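Side-chain contacts in septation protein imp2 (Schizosaccharomyces pombe, PDB 5C1F), which binds membrane phospholipids through its F-BAR domain, anchors cytoskeletal proteins to the membrane and is required for septation and for disassembly of the medial ring: residues A[47-50]-A[51-55]; A[89-92]-A[93-96]; A[243-246]-A[247-250]. All blocks are in the same frame, centred on the assembly; numbering follows the deposited sequence.

Contact 1: A[47-50]-A[51-55]; sequences IEED and YAKRM
Lys53 reaches back along the helix to Glu49, one turn earlier, and the pair can be traced atom by atom. CB of Lys53 sits near the carbonyl oxygens of Glu49 and Asp50. The first torsion (chi1 -71°) sets Lys53 CG beside its own backbone N, which places it over the preceding turn, 3.3 Å from Glu49 O; beyond CG the chain is fully extended. Lys53 CD skirts the same carbonyl oxygen more loosely. Lys53 CE meets two atoms of the glutamate, Glu49 CG at 3.6 Å and Glu49 OE2 at 3.2 Å. Lys53 NZ ends 3.2 Å from Glu49 OE2 in a salt bridge whose hydrogen bond is weak; CE is as near to that oxygen as the ammonium is. Glu49 is itself extended, and its other oxygen, OE1, is bonded to Gln97 of helix 69-155, so the two carboxylate oxygens have separate partners.

This i to i+4 pair belongs to helix 18-59 of the F-BAR domain, a long helix of the antiparallel dimer, and the next residues along the turn face the second subunit. Asp50 and Arg54 run side by side in the same direction, with Asp50 OD1 3.7 Å from Arg54 CG. The aliphatic part of the arginine makes the contact; Asp50 OD1 and Arg54 NE stay 5.3 Å apart, and the guanidinium instead forms salt bridges with Glu43 and Asp50 of the second subunit. Tyr51 CB rests on Glu48 O at 3.3 Å, while its ring stacks on Tyr51 of the second subunit and its OH bonds to Glu48 there. Met55 CE, one turn further along the helix, lies 3.5 Å above one face of the Tyr51 ring, displaced toward its rim.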
loop_
_atom_site.group_PDB
_atom_site.type_symbol
_atom_site.label_atom_id
_atom_site.label_comp_id
_atom_site.label_asym_id
_atom_site.label_seq_id
_atom_site.Cartn_x
_atom_site.Cartn_y
_atom_site.Cartn_z
ATOM N N ILE A 47 -2.661 -7.079 3.787
ATOM C CA ILE A 47 -1.779 -6.438 2.819
ATOM C C ILE A 47 -1.774 -4.930 3.046
ATOM O O ILE A 47 -0.716 -4.301 3.076
ATOM C CB ILE A 47 -2.204 -6.747 1.365
ATOM C CG1 ILE A 47 -1.977 -8.225 1.048
ATOM C CG2 ILE A 47 -1.438 -5.873 0.381
ATOM C CD1 ILE A 47 -2.463 -8.642 -0.325
ATOM N N GLU A 48 -2.961 -4.362 3.228
ATOM C CA GLU A 48 -3.089 -2.927 3.449
ATOM C C GLU A 48 -2.453 -2.502 4.768
ATOM O O GLU A 48 -1.812 -1.455 4.853
ATOM C CB GLU A 48 -4.559 -2.511 3.425
ATOM C CG GLU A 48 -4.771 -1.005 3.333
ATOM C CD GLU A 48 -4.465 -0.458 1.946
ATOM O OE1 GLU A 48 -4.182 -1.266 1.037
ATOM O OE2 GLU A 48 -4.514 0.779 1.762
ATOM N N GLU A 49 -2.631 -3.324 5.797
ATOM C CA GLU A 49 -2.096 -3.022 7.118
ATOM C C GLU A 49 -0.571 -2.996 7.102
ATOM O O GLU A 49 0.046 -2.055 7.597
ATOM C CB GLU A 49 -2.595 -4.043 8.144
ATOM C CG GLU A 49 -2.177 -3.740 9.578
ATOM C CD GLU A 49 -2.712 -4.761 10.571
ATOM O OE1 GLU A 49 -3.441 -5.682 10.150
ATOM O OE2 GLU A 49 -2.402 -4.643 11.775
ATOM N N ASP A 50 0.024 -4.039 6.530
ATOM C CA ASP A 50 1.474 -4.142 6.400
ATOM C C ASP A 50 2.048 -2.943 5.648
ATOM O O ASP A 50 3.074 -2.382 6.032
ATOM C CB ASP A 50 1.850 -5.442 5.685
ATOM C CG ASP A 50 3.349 -5.600 5.504
ATOM O OD1 ASP A 50 4.101 -5.309 6.459
ATOM O OD2 ASP A 50 3.778 -6.017 4.406
ATOM N N TYR A 51 1.370 -2.574 4.565
ATOM C CA TYR A 51 1.689 -1.398 3.767
ATOM C C TYR A 51 1.690 -0.142 4.645
ATOM O O TYR A 51 2.651 0.630 4.652
ATOM C CB TYR A 51 0.672 -1.283 2.627
ATOM C CG TYR A 51 0.934 -0.235 1.564
ATOM C CD1 TYR A 51 2.136 -0.192 0.869
ATOM C CD2 TYR A 51 -0.055 0.672 1.212
ATOM C CE1 TYR A 51 2.354 0.760 -0.125
ATOM C CE2 TYR A 51 0.151 1.618 0.223
ATOM C CZ TYR A 51 1.354 1.661 -0.442
ATOM O OH TYR A 51 1.550 2.610 -1.424
ATOM N N ALA A 52 0.612 0.037 5.401
ATOM C CA ALA A 52 0.491 1.157 6.323
ATOM C C ALA A 52 1.599 1.163 7.378
ATOM O O ALA A 52 2.209 2.200 7.637
ATOM C CB ALA A 52 -0.865 1.130 6.992
ATOM N N LYS A 53 1.858 0.007 7.984
ATOM C CA LYS A 53 2.867 -0.087 9.038
ATOM C C LYS A 53 4.254 0.287 8.528
ATOM O O LYS A 53 4.977 1.049 9.172
ATOM C CB LYS A 53 2.903 -1.496 9.629
ATOM C CG LYS A 53 1.695 -1.867 10.471
ATOM C CD LYS A 53 1.799 -3.310 10.941
ATOM C CE LYS A 53 0.652 -3.686 11.860
ATOM N NZ LYS A 53 0.763 -5.098 12.319
ATOM N N ARG A 54 4.624 -0.253 7.372
ATOM C CA ARG A 54 5.928 0.031 6.788
ATOM C C ARG A 54 6.056 1.508 6.414
ATOM O O ARG A 54 7.117 2.109 6.590
ATOM C CB ARG A 54 6.174 -0.851 5.561
ATOM C CG ARG A 54 6.298 -2.338 5.873
ATOM C CD ARG A 54 6.849 -3.109 4.684
ATOM N NE ARG A 54 8.181 -2.643 4.305
ATOM C CZ ARG A 54 8.868 -3.098 3.260
ATOM N NH1 ARG A 54 8.349 -4.037 2.479
ATOM N NH2 ARG A 54 10.074 -2.613 2.994
ATOM N N MET A 55 4.973 2.090 5.910
ATOM C CA MET A 55 4.989 3.491 5.509
ATOM C C MET A 55 5.150 4.402 6.724
ATOM O O MET A 55 5.816 5.439 6.649
ATOM C CB MET A 55 3.717 3.847 4.741
ATOM C CG MET A 55 3.794 5.181 4.022
ATOM S SD MET A 55 2.347 5.486 2.997
ATOM C CE MET A 55 2.396 4.058 1.919
#

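Contact 2: A[89-92]-A[93-96]; sequences HLQI and SQLL
Ser93 OG donates a hydrogen bond to Leu90 O, three residues back, at 2.7 Å, a side-chain-to-backbone bond well known for serine within helices, here in helix 69-155 of the F-BAR domain. The hydroxyl stands between the backbone N and the carbonyl carbon of its own residue (chi1 72°), which aims it at the preceding turn. Leu90 O also accepts the helical bond from Gln94 N at 3.1 Å. Both donors come from the same face of the carbonyl plane, but the hydroxyl meets the C=O at a sharper angle, 121° against 150° for the amide.

Leu90 CD1 lies 3.9 Å from Ser93 OG, flanking the hydroxyl with a methyl group. Further along, the apolar step is from Ile92 to Leu96, where CG2 of the isoleucine faces CG of the leucine at 4.2 Å.

Neighbouring helices pack around these groups. Ser93 lies against Glu48 and Glu49 of helix 18-59, and Leu96 against Phe229 and Leu232 of helix 162-252. Leu96 CG also lies 3.3 Å from Ile92 O, the oxygen that accepts the bond from Leu96 N.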
loop_
_atom_site.group_PDB
_atom_site.type_symbol
_atom_site.label_atom_id
_atom_site.label_comp_id
_atom_site.label_asym_id
_atom_site.label_seq_id
_atom_site.Cartn_x
_atom_site.Cartn_y
_atom_site.Cartn_z
ATOM N N HIS A 89 -3.874 4.965 5.344
ATOM C CA HIS A 89 -3.830 3.558 4.961
ATOM C C HIS A 89 -4.062 2.631 6.158
ATOM O O HIS A 89 -4.657 1.566 6.005
ATOM C CB HIS A 89 -2.500 3.233 4.276
ATOM C CG HIS A 89 -2.438 3.675 2.848
ATOM N ND1 HIS A 89 -3.045 2.974 1.826
ATOM C CD2 HIS A 89 -1.850 4.747 2.267
ATOM C CE1 HIS A 89 -2.830 3.594 0.681
ATOM N NE2 HIS A 89 -2.110 4.675 0.920
ATOM N N LEU A 90 -3.617 3.036 7.345
ATOM C CA LEU A 90 -3.865 2.239 8.546
ATOM C C LEU A 90 -5.352 2.232 8.884
ATOM O O LEU A 90 -5.916 1.187 9.219
ATOM C CB LEU A 90 -3.060 2.761 9.738
ATOM C CG LEU A 90 -3.157 1.909 11.009
ATOM C CD1 LEU A 90 -2.665 0.491 10.748
ATOM C CD2 LEU A 90 -2.387 2.537 12.158
ATOM N N GLN A 91 -5.978 3.402 8.788
ATOM C CA GLN A 91 -7.415 3.536 8.997
ATOM C C GLN A 91 -8.191 2.721 7.955
ATOM O O GLN A 91 -9.173 2.057 8.280
ATOM C CB GLN A 91 -7.823 5.015 8.943
ATOM C CG GLN A 91 -9.328 5.282 8.934
ATOM C CD GLN A 91 -9.985 5.067 10.287
ATOM O OE1 GLN A 91 -10.029 3.949 10.802
ATOM N NE2 GLN A 91 -10.508 6.143 10.868
ATOM N N ILE A 92 -7.733 2.759 6.709
ATOM C CA ILE A 92 -8.380 2.014 5.633
ATOM C C ILE A 92 -8.291 0.507 5.873
ATOM O O ILE A 92 -9.269 -0.217 5.680
ATOM C CB ILE A 92 -7.767 2.358 4.257
ATOM C CG1 ILE A 92 -8.038 3.822 3.910
ATOM C CG2 ILE A 92 -8.350 1.464 3.168
ATOM C CD1 ILE A 92 -9.512 4.151 3.773
ATOM N N SER A 93 -7.125 0.036 6.308
ATOM C CA SER A 93 -6.947 -1.387 6.578
ATOM C C SER A 93 -7.854 -1.836 7.719
ATOM O O SER A 93 -8.365 -2.957 7.707
ATOM C CB SER A 93 -5.486 -1.704 6.906
ATOM O OG SER A 93 -5.124 -1.219 8.187
ATOM N N GLN A 94 -8.067 -0.955 8.693
ATOM C CA GLN A 94 -8.954 -1.262 9.813
ATOM C C GLN A 94 -10.406 -1.360 9.350
ATOM O O GLN A 94 -11.158 -2.205 9.822
ATOM C CB GLN A 94 -8.819 -0.211 10.918
ATOM C CG GLN A 94 -7.482 -0.257 11.648
ATOM C CD GLN A 94 -7.242 0.967 12.522
ATOM O OE1 GLN A 94 -7.992 1.944 12.468
ATOM N NE2 GLN A 94 -6.190 0.921 13.328
ATOM N N LEU A 95 -10.797 -0.491 8.424
ATOM C CA LEU A 95 -12.143 -0.538 7.868
ATOM C C LEU A 95 -12.311 -1.737 6.931
ATOM O O LEU A 95 -13.391 -2.328 6.854
ATOM C CB LEU A 95 -12.468 0.767 7.135
ATOM C CG LEU A 95 -12.527 2.023 8.017
ATOM C CD1 LEU A 95 -12.631 3.289 7.173
ATOM C CD2 LEU A 95 -13.682 1.940 9.005
ATOM N N LEU A 96 -11.242 -2.101 6.225
ATOM C CA LEU A 96 -11.275 -3.285 5.372
ATOM C C LEU A 96 -11.535 -4.530 6.214
ATOM O O LEU A 96 -12.199 -5.467 5.768
ATOM C CB LEU A 96 -9.967 -3.439 4.592
ATOM C CG LEU A 96 -9.755 -2.535 3.376
ATOM C CD1 LEU A 96 -8.387 -2.779 2.751
ATOM C CD2 LEU A 96 -10.857 -2.736 2.345
#

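Contact 3: A[243-246]-A[247-250]; sequences ACER and IRKN
Near the end of helix 162-252, a long helix of the F-BAR domain, Glu245 and Arg248 form an i to i+3 salt bridge. Arg248 NH2 donates to Glu245 OE1 at 3.0 Å, and the bond is nearly straight, with an N-H...O angle of 169°. A second, weak bond runs from Arg248 NE to Glu245 OE2 at 3.5 Å. The two flat groups do not lie in a common plane: carboxylate and guanidinium are turned 72° apart. OE1 sits at the edge of the guanidinium and in its plane, whereas NH2 approaches OE1 from above the carboxylate plane. Two bends bring the groups together, one in Glu245 at chi2 and the other in Arg248 at chi3 (-81°), which turns the guanidinium back over the preceding turn. There one face covers the Cys244 carbonyl, whose oxygen lies 3.9 Å above the plane and over its centre. Cys244 CB is 3.9 Å from Arg248 NH1.

In the F-BAR dimer this part of the helix meets the second subunit, and Arg248 belongs to that interface as well: NH1 bonds to Thr230 and NH2 to Ser234, both of the second subunit. NH2 is therefore shared between the glutamate and an intersubunit serine. Ile247 lays CG1 back over the preceding turn, 3.4 Å from Ala243 O, and touches Thr230 of the second subunit and Glu81 of helix 69-155. Lys249 CG lies 3.2 Å from Glu245 O; Lys249 NZ is 4.5 Å from Glu245 OE2, too far for a salt bridge.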
loop_
_atom_site.group_PDB
_atom_site.type_symbol
_atom_site.label_atom_id
_atom_site.label_comp_id
_atom_site.label_asym_id
_atom_site.label_seq_id
_atom_site.Cartn_x
_atom_site.Cartn_y
_atom_site.Cartn_z
ATOM N N ALA A 243 -2.751 14.609 0.029
ATOM C CA ALA A 243 -1.458 14.742 0.693
ATOM C C ALA A 243 -0.369 15.128 -0.307
ATOM O O ALA A 243 0.488 15.966 -0.013
ATOM C CB ALA A 243 -1.091 13.450 1.409
ATOM N N CYS A 244 -0.411 14.513 -1.487
ATOM C CA CYS A 244 0.534 14.830 -2.551
ATOM C C CYS A 244 0.389 16.273 -2.996
ATOM O O CYS A 244 1.379 16.949 -3.260
ATOM C CB CYS A 244 0.334 13.903 -3.748
ATOM S SG CYS A 244 0.840 12.211 -3.435
ATOM N N GLU A 245 -0.856 16.733 -3.077
ATOM C CA GLU A 245 -1.139 18.086 -3.524
ATOM C C GLU A 245 -0.566 19.094 -2.537
ATOM O O GLU A 245 -0.052 20.139 -2.933
ATOM C CB GLU A 245 -2.643 18.295 -3.694
ATOM C CG GLU A 245 -2.996 19.473 -4.588
ATOM C CD GLU A 245 -2.621 19.236 -6.040
ATOM O OE1 GLU A 245 -3.125 18.257 -6.635
ATOM O OE2 GLU A 245 -1.822 20.025 -6.587
ATOM N N ARG A 246 -0.640 18.771 -1.249
ATOM C CA ARG A 246 -0.095 19.655 -0.225
ATOM C C ARG A 246 1.434 19.725 -0.312
ATOM O O ARG A 246 2.024 20.778 -0.064
ATOM C CB ARG A 246 -0.545 19.208 1.170
ATOM C CG ARG A 246 -2.037 19.435 1.425
ATOM C CD ARG A 246 -2.433 19.246 2.892
ATOM N NE ARG A 246 -2.267 17.869 3.354
ATOM C CZ ARG A 246 -3.200 16.926 3.259
ATOM N NH1 ARG A 246 -4.375 17.202 2.708
ATOM N NH2 ARG A 246 -2.954 15.702 3.710
ATOM N N ILE A 247 2.072 18.617 -0.683
ATOM C CA ILE A 247 3.519 18.618 -0.891
ATOM C C ILE A 247 3.873 19.554 -2.045
ATOM O O ILE A 247 4.776 20.382 -1.932
ATOM C CB ILE A 247 4.069 17.207 -1.187
ATOM C CG1 ILE A 247 3.824 16.276 0.002
ATOM C CG2 ILE A 247 5.554 17.274 -1.501
ATOM C CD1 ILE A 247 4.175 14.823 -0.259
ATOM N N ARG A 248 3.134 19.432 -3.145
ATOM C CA ARG A 248 3.355 20.274 -4.318
ATOM C C ARG A 248 3.127 21.752 -4.023
ATOM O O ARG A 248 3.856 22.600 -4.525
ATOM C CB ARG A 248 2.454 19.835 -5.473
ATOM C CG ARG A 248 2.815 18.479 -6.038
ATOM C CD ARG A 248 2.138 18.235 -7.373
ATOM N NE ARG A 248 0.754 17.805 -7.225
ATOM C CZ ARG A 248 0.381 16.536 -7.101
ATOM N NH1 ARG A 248 1.295 15.572 -7.100
ATOM N NH2 ARG A 248 -0.903 16.226 -6.978
ATOM N N LYS A 249 2.118 22.060 -3.211
ATOM C CA LYS A 249 1.827 23.450 -2.862
ATOM C C LYS A 249 2.975 24.041 -2.060
ATOM O O LYS A 249 3.338 25.198 -2.243
ATOM C CB LYS A 249 0.520 23.564 -2.074
ATOM C CG LYS A 249 -0.712 23.244 -2.893
ATOM C CD LYS A 249 -0.785 24.107 -4.141
ATOM C CE LYS A 249 -1.967 23.710 -5.013
ATOM N NZ LYS A 249 -2.034 24.528 -6.256
ATOM N N ASN A 250 3.551 23.229 -1.181
ATOM C CA ASN A 250 4.701 23.652 -0.397
ATOM C C ASN A 250 5.932 23.857 -1.273
ATOM O O ASN A 250 6.695 24.807 -1.084
ATOM C CB ASN A 250 4.998 22.629 0.696
ATOM C CG ASN A 250 6.157 23.041 1.576
ATOM O OD1 ASN A 250 7.283 22.586 1.390
ATOM N ND2 ASN A 250 5.884 23.911 2.542
#

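In the fold
The three contacts lie on three successive long helices of the F-BAR domain, 18-59, 69-155 and 162-252. Contacts 1 and 2 touch, with centres 9 Å apart: Glu48 OE2 is 2.6 Å from His89 ND1, a probable hydrogen bond, and Ala52 CB is 3.4 Å from Leu90 N. His89 extends the connection, since its NE2 bonds to Asp240 of helix 162-252, the helix that carries contact 3. Contact 3 itself stands apart, its centre about 22 Å from contact 1 and 23 Å from contact 2, with nearest atoms about 9 Å away in both cases. Contacts 1 and 3 both reach the second subunit, whereas contact 2 stays within its own chain.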